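Local coordinates for protein histidine acid phosphatase (PDB 4ARU) that belongs to the histidine phosphatase superfamily (branch 2) and carries the phosphatase fold of the histidine acid phosphatases, at residues A[141-146]-A[199-204]; A[135-140]-A[267-272]; A[165-170]-A[247-252]; A[32-37]-A[177-182]; A[348-353]-A[393-398]. All coordinates share one frame; numbering follows the deposited sequence. Where two conformers were deposited one is given.

Interaction 1: residues A[141-146]-A[199-204]; sequences QVHAAV and LAINDD
Val142, His143 and Val146 of helix 139-150 pack on Leu199 and Ile201 of strand 198-201, one of two strands in a small antiparallel beta hairpin with 208-211. The helix and strand segments run nearly antiparallel, at 158°, with their axes 9.8 Å apart. The contact is made by side chains; no hydrogen bond passes between the segments. Its apolar part rests on two methyl groups of the strand. Leu199 CG stands anti to the backbone N (chi1 -174°), and CD2 beyond it meets the end of Val146, 3.9 Å from Val146 CB, the two side chains reaching toward each other tip to tip. The Leu199 and Val142 side chains cross at about a right angle, with Val142 CG1 4.2 Å from Leu199 CD2. Ile201 CD1 lies closer to this valine, 3.7 Å from Val142 CG1. Val208 of the second hairpin strand and Tyr265 of helix 264-282 also border Val142, and the valine is buried among them. The aromatic part belongs to the His143 ring. Leu199 CD2 approaches it obliquely, 3.6 Å from His143 ND1, while Leu199 O lies at the ring's edge, in its plane. Ile201 CD1 covers one face in a CH-pi contact, 3.7 Å from the centroid of the His143 ring, displaced toward the rim so that its nearest ring atom is NE2 of His143, 3.4 Å from Ile201 CD1.

Interaction 2: residues A[135-140]-A[267-272]; sequences CSMDKS and AKHNGT
Met137 and His269 meet through matching first torsions: in each, CG stands anti to the carbonyl carbon (chi1 -67° in Met137, -80° in His269). These settings put Met137 CG and His269 CG next to each other, 3.5 Å apart, and chi2 of His269 (83°) turns one face of the imidazole to the methionine's CG methylene, which sits displaced toward the rim. The CH-pi contact measures 3.8 Å from Met137 CG to the His269 ring centroid. The methionine sulfur also lies near the ring in an oblique position, with Met137 SD 4.7 Å from the His269 centroid. Cys135 approaches the same histidine from the start of the segment, its SG 3.7 Å from His269 O. That sulfur is bonded to Cys410, whose side chain touches His269 as well. The ring's polar atoms are both engaged. ND1 is hydrogen-bonded to Tyr265 O, one turn back on helix 264-282, while NE2 has two waters at the ring edge, in its plane. One water is 2.7 Å from His269 NE2 and makes a weak bond to Ser136 O. The other donates to Ser136 O at 2.8 Å and accepts a weak bond from His269 NE2. The contact thus joins the loop leading into helix 139-150, where Asp138 is the N-cap, to helix 264-282. Carbon and sulfur contacts pack the buried histidine, but its polar link to the loop runs entirely through water. With ND1 tied to its own helix and NE2 facing the waters, hydrogen bonding probably helps fix the rotation of the ring.

Interaction 3: residues A[165-170]-A[247-252]; sequences LALMSS and NSLLKL
Two helices, 162-172 and 243-262, pack steeply across each other, and Leu165, Leu167 and Met168 of the first meet Ser248, Leu249 and Leu252 of the second. The axes of the short segments come within 9.2 Å at a crossing angle of -110°, and the backbones are nearest at Met168 and Leu249. Leu249 is the central side chain. Its CG is anti to the carbonyl carbon (chi1 -63°), and the CD2 methyl beyond it reaches the backbone of the opposite helix, 3.8 Å from Met168 N. On one flank this methyl meets Leu167, with CG of Leu167 3.8 Å from Leu249 CD2. On another it meets the end of the methionine, whose chain bends at chi2 and chi3; CE of Met168 lies 3.9 Å from Leu249 CD2. Both partners cross Leu249 at about a right angle. The CD2 methyl of Leu167 rests against the serine, 3.6 Å from Ser248 OG. That hydroxyl is hydrogen-bonded to Ser164 OG, one residue before the 165-170 segment. Leu165 meets Leu252 methyl to methyl, CD2 of Leu165 lying 3.8 Å from Leu252 CD2. Helix 213-229 extends the packing: Leu220 and Phe224 touch Met168, and Ala217 touches Leu252. Between the two segments themselves there is no hydrogen bond, and the contact is almost wholly aliphatic. Cohesion therefore depends on the packing of aliphatic groups, chiefly methyls, in a mostly buried interface, while the Ser164-Ser248 pair gives one polar tie between the same helices.

Interaction 4: residues A[32-37]-A[177-182]; sequences RDVTPH and SPYCQQ
Tyr179 turns its CB toward Asp33 and Val34 at the end of helix 29-33, and CB lies 3.3 Å from Asp33 O. CG is anti to the backbone N (chi1 -170°), which puts the start of the ring beside Val34: the two side chains lie alongside each other and point the same way. At the ring, CD2 of Tyr179 is 4.0 Å from Val34 CG1, an oblique approach. Farther out the ring leads away from the 32-37 segment, and it stacks with the ring of His183 and meets Phe174. The backbone of Tyr179 makes the direct hydrogen bond of the contact, N donating to Asp33 O at 2.9 Å with an N-H...O angle of 156°. Two carbons crowd the same oxygen, Pro178 CD at 3.2 Å from Asp33 O and Ser177 CB at 3.3 Å from Asp33 O. The Asp33 carboxylate, whose OD1 is hydrogen-bonded to Gln29, has a water-mediated link to helix 178-182: a water donates to Asp33 OD1 at 3.1 Å and makes a weak bond to Gln182 OE1. Beyond the helix end, Thr35 OG1 accepts from His37 N in an ST turn and is also hydrogen-bonded to Leu172 O. OG of Ser177, the N-cap residue, is hydrogen-bonded to Phe174 O and accepts a weak capping bond from Cys180 N. A carbonyl closing one short helix thus takes a first-turn N-H of another, an amide too early to be used within its own helix.

Interaction 5: residues A[348-353]-A[393-398]; sequences PYVSVN and CPLSTF
Pro348 O is gripped by two donors: Leu395 N at 2.9 Å, and a water at 2.8 Å from Pro348 O that also accepts from Ser396 N. Here strand 393-394 pairs antiparallel with strand 348-356 of the large mixed sheet, then passes directly into helix 395-405, with Pro394 at its N-cap. The bond from Leu395 N is nearly straight at hydrogen (176°), although this donor stands above the carbonyl plane. One step along, Val350 and Cys393 form a hydrogen-bonded pair with two reciprocal backbone bonds, Val350 N to Cys393 O at 2.8 Å and Cys393 N to Val350 O at 2.8 Å. Tyr349 and Pro394 are the neighbouring non-hydrogen-bonded pair, and Tyr349 CA makes a CA-H...O contact with Cys393 O. Cys393 is also bonded to Cys384 by a disulfide, and Cys384 belongs to the potassium site. On the sheet face that carries Val350 and Cys393, the first helical turn folds back over the strand, and Leu282 of helix 264-282 touches both Val350 and Phe398. Pro348 CB meets Leu395 CB, the two side chains crossing at about a right angle. Leu395 CG is anti to the backbone N (chi1 176°), and its CD1 methyl reaches Val350 CG2 at 3.6 Å. The same valine methyl covers one face of the phenylalanine ring, displaced toward the rim, in a CH-pi contact with Val350 CG2 4.2 Å from the Phe398 centroid.

How the interactions relate
Interactions 1 and 2 are neighbours, with centres about 10 Å apart. They share helix 139-150 and are tied directly by Lys139, whose NZ is hydrogen-bonded to Ile201 O and Asn202 O. Along the chain, interactions 1 and 3 both nest within the loop closed by interaction 2, whereas interaction 4 crosses all three. Interactions 3 and 4 lie on one side of the chain's centre, about 17 Å apart between centres, and use the successive helices 162-172 and 178-182. Interaction 5 follows the others in sequence, its centre about 50 Å from that of interaction 4. The first four contacts thus join helices, a hairpin and loops at helix ends, while the last joins strand 348-356 of the large mixed sheet to strand 393-394 and helix 395-405.

Interaction 1: residues A[141-146]-A[199-204]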
# COMPACT_ATOMS: atom_id res chain seq x y z
N GLN A 141 10.85 -22.71 1.35
CA GLN A 141 11.50 -21.48 0.98
C GLN A 141 10.86 -20.25 1.64
O GLN A 141 11.54 -19.31 2.00
CB GLN A 141 11.62 -21.36 -0.54
CG GLN A 141 12.51 -22.42 -1.14
CD GLN A 141 12.73 -22.21 -2.63
OE1 GLN A 141 13.07 -21.11 -3.08
NE2 GLN A 141 12.58 -23.26 -3.38
N VAL A 142 9.54 -20.24 1.77
CA VAL A 142 8.87 -19.18 2.49
C VAL A 142 9.37 -19.09 3.92
O VAL A 142 9.70 -18.02 4.41
CB VAL A 142 7.32 -19.35 2.48
CG1 VAL A 142 6.68 -18.27 3.32
CG2 VAL A 142 6.82 -19.36 1.02
N HIS A 143 9.37 -20.22 4.61
CA HIS A 143 9.80 -20.21 6.02
C HIS A 143 11.25 -19.65 6.13
O HIS A 143 11.53 -18.78 6.96
CB HIS A 143 9.78 -21.65 6.56
CG HIS A 143 8.41 -22.17 6.91
ND1 HIS A 143 7.69 -21.68 7.98
CD2 HIS A 143 7.63 -23.11 6.32
CE1 HIS A 143 6.55 -22.35 8.08
NE2 HIS A 143 6.47 -23.20 7.07
N ALA A 144 12.14 -20.10 5.24
CA ALA A 144 13.53 -19.66 5.29
C ALA A 144 13.66 -18.21 4.92
O ALA A 144 14.41 -17.47 5.56
CB ALA A 144 14.39 -20.52 4.38
N ALA A 145 12.89 -17.74 3.94
CA ALA A 145 12.99 -16.35 3.51
C ALA A 145 12.48 -15.39 4.59
O ALA A 145 13.06 -14.32 4.81
CB ALA A 145 12.22 -16.16 2.20
N VAL A 146 11.40 -15.73 5.28
CA VAL A 146 10.86 -14.90 6.33
C VAL A 146 11.86 -14.84 7.50
O VAL A 146 12.09 -13.76 8.06
CB VAL A 146 9.46 -15.37 6.75
CG1 VAL A 146 9.00 -14.64 8.00
CG2 VAL A 146 8.47 -15.16 5.61
N LEU A 199 4.99 -18.70 11.99
CA LEU A 199 4.59 -18.57 10.62
C LEU A 199 3.75 -19.81 10.25
O LEU A 199 4.18 -20.94 10.40
CB LEU A 199 5.85 -18.47 9.74
CG LEU A 199 5.66 -18.20 8.26
CD1 LEU A 199 5.00 -16.88 8.08
CD2 LEU A 199 6.98 -18.22 7.50
N ALA A 200 2.52 -19.57 9.78
CA ALA A 200 1.58 -20.61 9.41
C ALA A 200 1.34 -20.59 7.91
O ALA A 200 1.12 -19.53 7.36
CB ALA A 200 0.27 -20.41 10.16
N ILE A 201 1.45 -21.74 7.26
CA ILE A 201 1.23 -21.84 5.82
C ILE A 201 0.28 -23.00 5.54
O ILE A 201 0.37 -24.04 6.18
CB ILE A 201 2.55 -22.06 5.07
CG1 ILE A 201 3.59 -21.05 5.54
CG2 ILE A 201 2.30 -21.99 3.57
CD1 ILE A 201 4.92 -21.14 4.80
N ASN A 202 -0.60 -22.83 4.56
CA ASN A 202 -1.48 -23.92 4.13
C ASN A 202 -0.72 -24.96 3.30
O ASN A 202 0.48 -24.82 3.05
CB ASN A 202 -2.69 -23.39 3.40
CG ASN A 202 -2.37 -22.90 1.99
OD1 ASN A 202 -1.23 -22.60 1.67
ND2 ASN A 202 -3.40 -22.83 1.15
N ASP A 203 -1.39 -26.03 2.92
CA ASP A 203 -0.68 -27.15 2.30
C ASP A 203 -0.05 -26.77 0.95
O ASP A 203 1.07 -27.18 0.66
CB ASP A 203 -1.59 -28.38 2.17
CG ASP A 203 -2.87 -28.10 1.37
OD1 ASP A 203 -3.30 -26.92 1.31
OD2 ASP A 203 -3.42 -29.08 0.79
N ASP A 204 -0.76 -25.95 0.17
CA ASP A 204 -0.31 -25.57 -1.18
C ASP A 204 0.84 -24.54 -1.13
O ASP A 204 1.65 -24.45 -2.06
CB ASP A 204 -1.48 -24.98 -1.99
CG ASP A 204 -2.71 -25.92 -2.06
OD1 ASP A 204 -2.54 -27.16 -2.11
OD2 ASP A 204 -3.86 -25.40 -2.07

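Interaction 2: residues A[135-140]-A[267-272]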
# COMPACT_ATOMS: atom_id res chain seq x y z
N CYS A 135 1.36 -18.65 -10.29
CA CYS A 135 2.56 -19.27 -9.79
C CYS A 135 2.37 -19.63 -8.33
O CYS A 135 1.45 -19.16 -7.66
CB CYS A 135 3.75 -18.32 -9.96
SG CYS A 135 3.66 -16.79 -9.02
N SER A 136 3.27 -20.45 -7.81
CA SER A 136 3.14 -20.90 -6.44
C SER A 136 4.47 -20.75 -5.72
O SER A 136 5.51 -20.76 -6.37
CB SER A 136 2.73 -22.36 -6.38
OG SER A 136 2.38 -22.65 -5.04
N MET A 137 4.42 -20.65 -4.41
CA MET A 137 5.63 -20.57 -3.60
C MET A 137 5.90 -21.93 -2.98
O MET A 137 5.01 -22.77 -2.86
CB MET A 137 5.43 -19.55 -2.51
CG MET A 137 5.31 -18.12 -3.07
SD MET A 137 5.32 -16.89 -1.78
CE MET A 137 3.75 -17.12 -1.02
N ASP A 138 7.18 -22.15 -2.68
CA ASP A 138 7.62 -23.39 -2.02
C ASP A 138 7.62 -23.10 -0.52
O ASP A 138 8.25 -22.16 -0.06
CB ASP A 138 9.00 -23.79 -2.53
CG ASP A 138 9.58 -24.96 -1.76
OD1 ASP A 138 10.09 -24.73 -0.65
OD2 ASP A 138 9.52 -26.10 -2.28
N LYS A 139 6.88 -23.92 0.24
CA LYS A 139 6.65 -23.70 1.66
C LYS A 139 7.96 -23.61 2.45
O LYS A 139 8.13 -22.74 3.29
CB LYS A 139 5.78 -24.82 2.25
CG LYS A 139 4.38 -24.94 1.68
CD LYS A 139 3.59 -25.99 2.48
CE LYS A 139 3.52 -25.56 3.96
NZ LYS A 139 2.32 -25.99 4.76
N SER A 140 8.90 -24.53 2.17
CA SER A 140 10.16 -24.47 2.90
C SER A 140 10.92 -23.16 2.60
O SER A 140 11.54 -22.54 3.50
CB SER A 140 11.04 -25.68 2.62
OG SER A 140 11.54 -25.64 1.29
N ALA A 267 7.70 -11.18 -2.02
CA ALA A 267 7.38 -9.98 -2.77
C ALA A 267 7.45 -10.27 -4.30
O ALA A 267 6.57 -9.81 -5.01
CB ALA A 267 8.38 -8.91 -2.43
N LYS A 268 8.41 -11.04 -4.77
CA LYS A 268 8.50 -11.25 -6.22
C LYS A 268 7.42 -12.19 -6.71
O LYS A 268 7.03 -12.08 -7.88
CB LYS A 268 9.88 -11.73 -6.65
CG LYS A 268 10.16 -13.16 -6.26
CD LYS A 268 11.62 -13.50 -6.44
CE LYS A 268 11.85 -14.97 -6.31
NZ LYS A 268 13.24 -15.39 -6.67
N HIS A 269 6.92 -13.10 -5.87
CA HIS A 269 5.85 -14.00 -6.31
C HIS A 269 4.54 -13.24 -6.38
O HIS A 269 3.70 -13.58 -7.21
CB HIS A 269 5.74 -15.24 -5.42
CG HIS A 269 6.75 -16.28 -5.72
ND1 HIS A 269 8.04 -16.26 -5.23
CD2 HIS A 269 6.67 -17.40 -6.49
CE1 HIS A 269 8.72 -17.28 -5.71
NE2 HIS A 269 7.90 -18.02 -6.43
N ASN A 270 4.32 -12.27 -5.50
CA ASN A 270 3.06 -11.54 -5.45
C ASN A 270 3.09 -10.28 -6.29
O ASN A 270 2.03 -9.78 -6.68
CB ASN A 270 2.68 -11.24 -4.02
CG ASN A 270 2.29 -12.48 -3.23
OD1 ASN A 270 1.24 -13.05 -3.44
ND2 ASN A 270 3.16 -12.92 -2.32
N GLY A 271 4.30 -9.78 -6.57
CA GLY A 271 4.50 -8.48 -7.17
C GLY A 271 4.98 -8.43 -8.60
O GLY A 271 5.06 -7.34 -9.17
N THR A 272 5.33 -9.55 -9.17
CA THR A 272 5.90 -9.58 -10.53
C THR A 272 4.94 -8.94 -11.55
O THR A 272 5.37 -8.07 -12.31
CB THR A 272 6.43 -10.97 -10.91
OG1 THR A 272 7.69 -11.14 -10.24
CG2 THR A 272 6.69 -11.07 -12.34
O HOH W 1 8.66 -20.38 -7.39
O HOH W 2 6.67 -19.98 -8.78

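Interaction 3: residues A[165-170]-A[247-252]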
# COMPACT_ATOMS: atom_id res chain seq x y z
N LEU A 165 4.22 -4.42 22.29
CA LEU A 165 3.20 -5.42 22.65
C LEU A 165 2.58 -5.09 24.00
O LEU A 165 1.36 -5.23 24.23
CB LEU A 165 3.79 -6.82 22.63
CG LEU A 165 4.15 -7.40 21.26
CD1 LEU A 165 4.82 -8.77 21.32
CD2 LEU A 165 2.89 -7.49 20.42
N ALA A 166 3.38 -4.58 24.93
CA ALA A 166 2.85 -4.17 26.23
C ALA A 166 1.91 -2.98 26.10
O ALA A 166 0.88 -2.94 26.74
CB ALA A 166 3.97 -3.84 27.20
N LEU A 167 2.25 -2.07 25.19
CA LEU A 167 1.34 -0.94 24.94
C LEU A 167 0.04 -1.42 24.32
O LEU A 167 -1.04 -0.99 24.72
CB LEU A 167 1.99 0.10 24.03
CG LEU A 167 1.14 1.29 23.59
CD1 LEU A 167 0.71 2.10 24.79
CD2 LEU A 167 1.92 2.13 22.60
N MET A 168 0.12 -2.33 23.37
CA MET A 168 -1.10 -2.87 22.76
C MET A 168 -1.97 -3.50 23.87
O MET A 168 -3.19 -3.32 23.91
CB MET A 168 -0.79 -3.91 21.68
CG MET A 168 -2.03 -4.51 21.03
SD MET A 168 -3.20 -3.33 20.28
CE MET A 168 -2.39 -2.93 18.76
N SER A 169 -1.35 -4.30 24.72
CA SER A 169 -2.08 -4.89 25.86
C SER A 169 -2.83 -3.87 26.70
O SER A 169 -4.00 -4.06 26.99
CB SER A 169 -1.11 -5.72 26.70
OG SER A 169 -1.77 -6.37 27.78
N SER A 170 -2.17 -2.75 26.99
CA SER A 170 -2.77 -1.72 27.83
C SER A 170 -3.91 -1.01 27.10
O SER A 170 -4.93 -0.73 27.72
CB SER A 170 -1.68 -0.75 28.36
OG SER A 170 -1.16 0.07 27.34
N ASN A 247 3.16 5.71 17.12
CA ASN A 247 4.32 5.13 16.44
C ASN A 247 4.64 3.77 16.96
O ASN A 247 4.99 2.90 16.17
CB ASN A 247 5.55 6.05 16.56
CG ASN A 247 5.40 7.37 15.80
OD1 ASN A 247 4.56 7.50 14.92
ND2 ASN A 247 6.18 8.34 16.16
N SER A 248 4.51 3.57 18.26
CA SER A 248 4.86 2.30 18.87
C SER A 248 3.88 1.22 18.41
O SER A 248 4.28 0.11 18.08
CB SER A 248 4.83 2.45 20.40
OG SER A 248 5.05 1.18 21.02
N LEU A 249 2.59 1.52 18.33
CA LEU A 249 1.64 0.52 17.87
C LEU A 249 1.82 0.19 16.38
O LEU A 249 1.80 -0.98 15.95
CB LEU A 249 0.22 1.01 18.10
CG LEU A 249 -0.19 1.24 19.54
CD1 LEU A 249 -1.54 1.99 19.67
CD2 LEU A 249 -0.20 -0.10 20.31
N LEU A 250 2.03 1.21 15.56
CA LEU A 250 2.17 0.96 14.12
C LEU A 250 3.51 0.31 13.79
O LEU A 250 3.61 -0.32 12.76
CB LEU A 250 1.93 2.26 13.31
CG LEU A 250 0.46 2.49 12.85
CD1 LEU A 250 -0.12 1.41 11.92
CD2 LEU A 250 -0.43 2.71 14.05
N LYS A 251 4.48 0.39 14.69
CA LYS A 251 5.74 -0.34 14.52
C LYS A 251 5.46 -1.83 14.32
O LYS A 251 6.06 -2.50 13.47
CB LYS A 251 6.62 -0.14 15.76
CG LYS A 251 7.94 -0.86 15.65
CD LYS A 251 8.98 -0.40 16.66
CE LYS A 251 8.45 -0.40 18.05
NZ LYS A 251 9.59 -0.15 18.98
N LEU A 252 4.47 -2.35 15.01
CA LEU A 252 4.11 -3.76 14.89
C LEU A 252 3.52 -4.05 13.52
O LEU A 252 3.80 -5.08 12.91
CB LEU A 252 3.10 -4.15 15.97
CG LEU A 252 3.64 -4.05 17.40
CD1 LEU A 252 2.52 -3.92 18.43
CD2 LEU A 252 4.49 -5.26 17.73

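Interaction 4: residues A[32-37]-A[177-182]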
# COMPACT_ATOMS: atom_id res chain seq x y z
N ARG A 32 -12.42 -9.86 19.03
CA ARG A 32 -13.38 -9.46 20.04
C ARG A 32 -12.88 -9.83 21.42
O ARG A 32 -12.87 -8.97 22.30
CB ARG A 32 -14.74 -10.04 19.73
CG ARG A 32 -15.23 -9.58 18.37
CD ARG A 32 -16.75 -9.65 18.31
NE ARG A 32 -17.27 -9.33 17.00
CZ ARG A 32 -17.65 -8.12 16.61
NH1 ARG A 32 -17.57 -7.08 17.43
NH2 ARG A 32 -18.09 -7.94 15.37
N ASP A 33 -12.38 -11.06 21.57
CA ASP A 33 -12.08 -11.63 22.89
C ASP A 33 -10.89 -10.99 23.58
O ASP A 33 -10.79 -11.13 24.78
CB ASP A 33 -11.90 -13.14 22.79
CG ASP A 33 -13.20 -13.90 22.52
OD1 ASP A 33 -14.29 -13.28 22.63
OD2 ASP A 33 -13.15 -15.16 22.31
N VAL A 34 -9.99 -10.33 22.85
CA VAL A 34 -8.74 -9.82 23.49
C VAL A 34 -8.94 -8.46 24.15
O VAL A 34 -7.99 -7.86 24.69
CB VAL A 34 -7.55 -9.75 22.51
CG1 VAL A 34 -7.10 -11.14 22.10
CG2 VAL A 34 -7.86 -8.92 21.30
N THR A 35 -10.17 -7.98 24.15
CA THR A 35 -10.53 -6.76 24.88
C THR A 35 -11.88 -6.90 25.56
O THR A 35 -12.78 -7.48 24.99
CB THR A 35 -10.55 -5.52 23.97
OG1 THR A 35 -10.93 -4.37 24.73
CG2 THR A 35 -11.55 -5.64 22.82
N PRO A 36 -12.03 -6.38 26.78
CA PRO A 36 -13.38 -6.32 27.38
C PRO A 36 -14.26 -5.27 26.73
O PRO A 36 -15.49 -5.24 27.00
CB PRO A 36 -13.08 -5.88 28.82
CG PRO A 36 -11.82 -5.08 28.69
CD PRO A 36 -11.01 -5.82 27.69
N HIS A 37 -13.66 -4.38 25.94
CA HIS A 37 -14.44 -3.28 25.36
C HIS A 37 -15.12 -3.74 24.11
O HIS A 37 -14.82 -4.82 23.62
CB HIS A 37 -13.52 -2.13 25.03
CG HIS A 37 -12.70 -1.69 26.18
ND1 HIS A 37 -13.26 -1.46 27.42
CD2 HIS A 37 -11.38 -1.51 26.31
CE1 HIS A 37 -12.31 -1.10 28.26
NE2 HIS A 37 -11.16 -1.13 27.62
N SER A 177 -9.72 -9.07 29.69
CA SER A 177 -10.48 -9.48 28.51
C SER A 177 -11.02 -10.90 28.70
O SER A 177 -10.51 -11.68 29.51
CB SER A 177 -9.61 -9.43 27.29
OG SER A 177 -8.67 -10.49 27.30
N PRO A 178 -12.07 -11.24 27.93
CA PRO A 178 -12.55 -12.62 27.98
C PRO A 178 -11.48 -13.63 27.60
O PRO A 178 -11.43 -14.73 28.15
CB PRO A 178 -13.68 -12.63 26.93
CG PRO A 178 -14.18 -11.24 26.95
CD PRO A 178 -12.93 -10.39 27.10
N TYR A 179 -10.59 -13.24 26.70
CA TYR A 179 -9.47 -14.10 26.36
C TYR A 179 -8.72 -14.57 27.59
O TYR A 179 -8.43 -15.75 27.73
CB TYR A 179 -8.50 -13.38 25.41
CG TYR A 179 -7.44 -14.28 24.82
CD1 TYR A 179 -6.28 -14.62 25.53
CD2 TYR A 179 -7.62 -14.79 23.54
CE1 TYR A 179 -5.33 -15.45 24.95
CE2 TYR A 179 -6.69 -15.61 22.96
CZ TYR A 179 -5.57 -15.94 23.67
OH TYR A 179 -4.67 -16.75 23.04
N CYS A 180 -8.45 -13.65 28.51
CA CYS A 180 -7.71 -13.97 29.73
C CYS A 180 -8.59 -14.66 30.75
O CYS A 180 -8.09 -15.40 31.58
CB CYS A 180 -7.10 -12.71 30.33
SG CYS A 180 -5.70 -12.12 29.36
N GLN A 181 -9.89 -14.44 30.69
CA GLN A 181 -10.84 -15.24 31.52
C GLN A 181 -10.95 -16.70 31.03
O GLN A 181 -11.38 -17.55 31.81
CB GLN A 181 -12.23 -14.60 31.53
CG GLN A 181 -12.26 -13.14 32.00
CD GLN A 181 -13.61 -12.40 31.81
OE1 GLN A 181 -14.35 -12.59 30.81
NE2 GLN A 181 -13.91 -11.52 32.75
N GLN A 182 -10.58 -17.00 29.77
CA GLN A 182 -10.64 -18.35 29.17
C GLN A 182 -9.28 -19.04 29.02
O GLN A 182 -9.20 -20.28 28.97
CB GLN A 182 -11.25 -18.29 27.77
CG GLN A 182 -12.61 -17.64 27.67
CD GLN A 182 -13.14 -17.65 26.23
OE1 GLN A 182 -13.23 -16.61 25.57
NE2 GLN A 182 -13.47 -18.84 25.75
O HOH W 3 -15.89 -14.54 24.95

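Interaction 5: residues A[348-353]-A[393-398]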
# COMPACT_ATOMS: atom_id res chain seq x y z
N PRO A 348 15.62 9.29 -20.76
CA PRO A 348 14.57 9.03 -19.80
C PRO A 348 15.07 8.53 -18.46
O PRO A 348 16.06 7.78 -18.41
CB PRO A 348 13.66 7.98 -20.50
CG PRO A 348 14.52 7.39 -21.51
CD PRO A 348 15.73 8.25 -21.79
N TYR A 349 14.41 9.00 -17.43
CA TYR A 349 14.65 8.61 -16.07
C TYR A 349 13.34 8.28 -15.39
O TYR A 349 12.26 8.73 -15.81
CB TYR A 349 15.25 9.77 -15.27
CG TYR A 349 16.45 10.45 -15.82
CD1 TYR A 349 16.32 11.49 -16.76
CD2 TYR A 349 17.75 10.10 -15.41
CE1 TYR A 349 17.42 12.15 -17.24
CE2 TYR A 349 18.87 10.80 -15.88
CZ TYR A 349 18.69 11.80 -16.83
OH TYR A 349 19.76 12.51 -17.31
N VAL A 350 13.44 7.54 -14.30
CA VAL A 350 12.32 7.27 -13.41
C VAL A 350 12.63 7.87 -12.06
O VAL A 350 13.75 7.69 -11.53
CB VAL A 350 12.07 5.74 -13.23
CG1 VAL A 350 10.90 5.47 -12.26
CG2 VAL A 350 11.89 5.01 -14.56
N SER A 351 11.70 8.63 -11.51
CA SER A 351 11.69 9.05 -10.11
C SER A 351 10.57 8.30 -9.38
O SER A 351 9.53 8.00 -9.99
CB SER A 351 11.42 10.55 -10.03
OG SER A 351 11.73 11.07 -8.76
N VAL A 352 10.74 8.05 -8.10
CA VAL A 352 9.68 7.40 -7.31
C VAL A 352 9.47 8.16 -6.02
O VAL A 352 10.40 8.44 -5.30
CB VAL A 352 9.96 5.91 -7.01
CG1 VAL A 352 8.71 5.20 -6.59
CG2 VAL A 352 10.59 5.20 -8.16
N ASN A 353 8.21 8.50 -5.75
CA ASN A 353 7.84 9.12 -4.48
C ASN A 353 6.73 8.35 -3.81
O ASN A 353 5.87 7.79 -4.49
CB ASN A 353 7.34 10.55 -4.67
CG ASN A 353 8.47 11.54 -4.99
OD1 ASN A 353 9.01 11.49 -6.07
ND2 ASN A 353 8.79 12.42 -4.05
N CYS A 393 16.55 7.97 -11.55
CA CYS A 393 17.17 6.72 -11.92
C CYS A 393 17.09 6.58 -13.44
O CYS A 393 15.98 6.53 -13.95
CB CYS A 393 16.39 5.57 -11.25
SG CYS A 393 17.03 3.92 -11.64
N PRO A 394 18.20 6.45 -14.17
CA PRO A 394 18.08 6.21 -15.62
C PRO A 394 17.12 5.06 -15.94
O PRO A 394 17.17 4.03 -15.29
CB PRO A 394 19.48 5.83 -16.08
CG PRO A 394 20.40 6.26 -15.02
CD PRO A 394 19.62 6.34 -13.73
N LEU A 395 16.20 5.27 -16.87
CA LEU A 395 15.22 4.23 -17.18
C LEU A 395 15.93 2.93 -17.60
O LEU A 395 15.49 1.84 -17.24
CB LEU A 395 14.28 4.68 -18.31
CG LEU A 395 13.29 3.60 -18.78
CD1 LEU A 395 12.38 3.18 -17.65
CD2 LEU A 395 12.50 4.12 -19.95
N SER A 396 17.03 3.05 -18.34
CA SER A 396 17.76 1.87 -18.80
C SER A 396 18.25 1.07 -17.60
O SER A 396 18.22 -0.16 -17.61
CB SER A 396 18.90 2.32 -19.71
OG SER A 396 19.71 3.35 -19.14
N THR A 397 18.65 1.73 -16.53
CA THR A 397 19.03 1.02 -15.32
C THR A 397 17.81 0.46 -14.59
O THR A 397 17.81 -0.69 -14.13
CB THR A 397 19.86 1.93 -14.37
OG1 THR A 397 20.99 2.38 -15.07
CG2 THR A 397 20.23 1.15 -13.09
N PHE A 398 16.76 1.27 -14.43
CA PHE A 398 15.53 0.84 -13.77
C PHE A 398 15.03 -0.45 -14.44
O PHE A 398 14.67 -1.41 -13.72
CB PHE A 398 14.48 1.93 -13.90
CG PHE A 398 13.18 1.61 -13.21
CD1 PHE A 398 13.02 1.85 -11.85
CD2 PHE A 398 12.10 1.11 -13.92
CE1 PHE A 398 11.85 1.56 -11.20
CE2 PHE A 398 10.94 0.78 -13.28
CZ PHE A 398 10.79 1.04 -11.94
O HOH W 4 17.53 5.72 -19.72